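Side-chain contact in putative isochorismatase hydrolase (Oleispira antarctica, PDB 3LQY), which probably acts as a hydrolase of the isochorismatase family: residues Val130-Glu135 against Met170-Phe175. Sequence-based numbering, arbitrary orientation.
Sequences VTRAAE and MSALSF
Thr131, in the first half of helix 128-137, comes closest to Leu173 in the last turn of helix 162-173, their CA atoms 7.8 Å apart. Both helices belong to the alpha/beta fold of the isochorismatase domain, a parallel six-stranded sheet flanked by helices, and segments 130-135 and 170-175 touch through side chains, with no hydrogen bond across. Leu173 contributes the largest share of the contact. With CG beside the backbone N (chi1 -65°) and anti to the carbonyl carbon, the branched end reaches across to the other helix, where CD1 lies 4.0 Å from Thr131 OG1 in van der Waals contact and CD2 packs against Thr131 CB and CG2. That hydroxyl is hydrogen-bonded to the carbonyl oxygen of Ile127, one turn back. CD2 also touches Arg132 CG at 3.9 Å and NE at 4.0 Å, where the extended arginine chain crosses the leucine obliquely. An alanine in place of Leu173 would probably open a gap beside Thr131 and deprive the aliphatic part of Arg132 of its support. A salt bridge from NE to Asp128 and a weak hydrogen bond from NH1 to Tyr177 steady the guanidinium, whose NH2 lies 3.9 Å from Ala172 CB.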
loop_
_atom_site.group_PDB
_atom_site.type_symbol
_atom_site.label_atom_id
_atom_site.label_comp_id
_atom_site.label_asym_id
_atom_site.label_seq_id
_atom_site.Cartn_x
_atom_site.Cartn_y
_atom_site.Cartn_z
ATOM N N VAL A 130 0.965 -8.302 -1.728
ATOM C CA VAL A 130 1.640 -8.181 -0.433
ATOM C C VAL A 130 0.806 -8.779 0.695
ATOM O O VAL A 130 1.368 -9.327 1.657
ATOM C CB VAL A 130 2.067 -6.696 -0.087
ATOM C CG1 VAL A 130 0.882 -5.830 0.279
ATOM C CG2 VAL A 130 3.072 -6.709 1.043
ATOM N N THR A 131 -0.509 -8.641 0.621
ATOM C CA THR A 131 -1.350 -9.146 1.686
ATOM C C THR A 131 -1.261 -10.674 1.754
ATOM O O THR A 131 -1.064 -11.255 2.826
ATOM C CB THR A 131 -2.806 -8.710 1.511
ATOM O OG1 THR A 131 -2.837 -7.279 1.389
ATOM C CG2 THR A 131 -3.633 -9.121 2.701
ATOM N N ARG A 132 -1.355 -11.323 0.609
ATOM C CA ARG A 132 -1.292 -12.790 0.547
ATOM C C ARG A 132 0.088 -13.282 0.867
ATOM O O ARG A 132 0.229 -14.273 1.586
ATOM C CB ARG A 132 -1.694 -13.266 -0.839
ATOM C CG ARG A 132 -3.126 -12.965 -1.135
ATOM C CD ARG A 132 -3.534 -13.625 -2.445
ATOM N NE ARG A 132 -4.876 -13.261 -2.857
ATOM C CZ ARG A 132 -5.849 -14.090 -3.248
ATOM N NH1 ARG A 132 -5.703 -15.426 -3.243
ATOM N NH2 ARG A 132 -6.992 -13.570 -3.616
ATOM N N ALA A 133 1.125 -12.568 0.414
ATOM C CA ALA A 133 2.489 -12.972 0.746
ATOM C C ALA A 133 2.751 -12.850 2.257
ATOM O O ALA A 133 3.374 -13.747 2.871
ATOM C CB ALA A 133 3.515 -12.161 -0.058
ATOM N N ALA A 134 2.275 -11.746 2.845
ATOM C CA ALA A 134 2.486 -11.470 4.263
ATOM C C ALA A 134 1.759 -12.474 5.160
ATOM O O ALA A 134 2.340 -12.983 6.102
ATOM C CB ALA A 134 2.073 -10.038 4.618
ATOM N N GLU A 135 0.480 -12.697 4.887
ATOM C CA GLU A 135 -0.316 -13.629 5.682
ATOM C C GLU A 135 0.344 -15.004 5.610
ATOM O O GLU A 135 0.489 -15.690 6.631
ATOM C CB GLU A 135 -1.754 -13.648 5.182
ATOM C CG GLU A 135 -2.751 -14.260 6.169
ATOM C CD GLU A 135 -2.613 -15.751 6.261
ATOM O OE1 GLU A 135 -2.114 -16.337 5.267
ATOM O OE2 GLU A 135 -3.008 -16.337 7.294
HETATM N N MSE A 170 -11.111 -6.975 -2.475
HETATM C CA MSE A 170 -11.320 -6.764 -1.053
HETATM C C MSE A 170 -12.131 -7.920 -0.470
HETATM O O MSE A 170 -11.818 -8.439 0.599
HETATM C CB MSE A 170 -11.985 -5.421 -0.803
HETATM C CG MSE A 170 -11.091 -4.270 -1.076
HETATM SE SE MSE A 170 -9.527 -4.204 0.093
HETATM C CE MSE A 170 -8.716 -2.603 -0.704
ATOM N N SER A 171 -13.152 -8.347 -1.188
ATOM C CA SER A 171 -13.930 -9.494 -0.737
ATOM C C SER A 171 -13.054 -10.732 -0.637
ATOM O O SER A 171 -13.159 -11.524 0.335
ATOM C CB SER A 171 -15.091 -9.716 -1.694
ATOM O OG SER A 171 -15.920 -10.773 -1.282
ATOM N N ALA A 172 -12.205 -10.942 -1.640
ATOM C CA ALA A 172 -11.342 -12.120 -1.684
ATOM C C ALA A 172 -10.421 -12.106 -0.458
ATOM O O ALA A 172 -10.299 -13.124 0.246
ATOM C CB ALA A 172 -10.524 -12.155 -2.954
ATOM N N LEU A 173 -9.833 -10.949 -0.155
ATOM C CA LEU A 173 -8.883 -10.822 0.964
ATOM C C LEU A 173 -9.583 -10.904 2.342
ATOM O O LEU A 173 -9.012 -11.418 3.293
ATOM C CB LEU A 173 -8.040 -9.563 0.866
ATOM C CG LEU A 173 -7.037 -9.391 -0.295
ATOM C CD1 LEU A 173 -6.420 -7.957 -0.302
ATOM C CD2 LEU A 173 -5.976 -10.474 -0.272
ATOM N N SER A 174 -10.808 -10.403 2.445
ATOM C CA SER A 174 -11.501 -10.324 3.735
ATOM C C SER A 174 -11.711 -11.735 4.344
ATOM O O SER A 174 -12.094 -12.634 3.662
ATOM C CB SER A 174 -12.789 -9.533 3.516
ATOM O OG SER A 174 -13.686 -9.598 4.597
ATOM N N PHE A 175 -11.332 -11.894 5.619
ATOM C CA PHE A 175 -11.254 -13.143 6.387
ATOM C C PHE A 175 -10.271 -14.227 5.924
ATOM O O PHE A 175 -9.639 -14.912 6.776
ATOM C CB PHE A 175 -12.659 -13.736 6.547
ATOM C CG PHE A 175 -13.599 -12.774 7.181
ATOM C CD1 PHE A 175 -14.518 -12.067 6.419
ATOM C CD2 PHE A 175 -13.506 -12.521 8.541
ATOM C CE1 PHE A 175 -15.358 -11.145 7.014
ATOM C CE2 PHE A 175 -14.364 -11.627 9.143
ATOM C CZ PHE A 175 -15.285 -10.926 8.371
#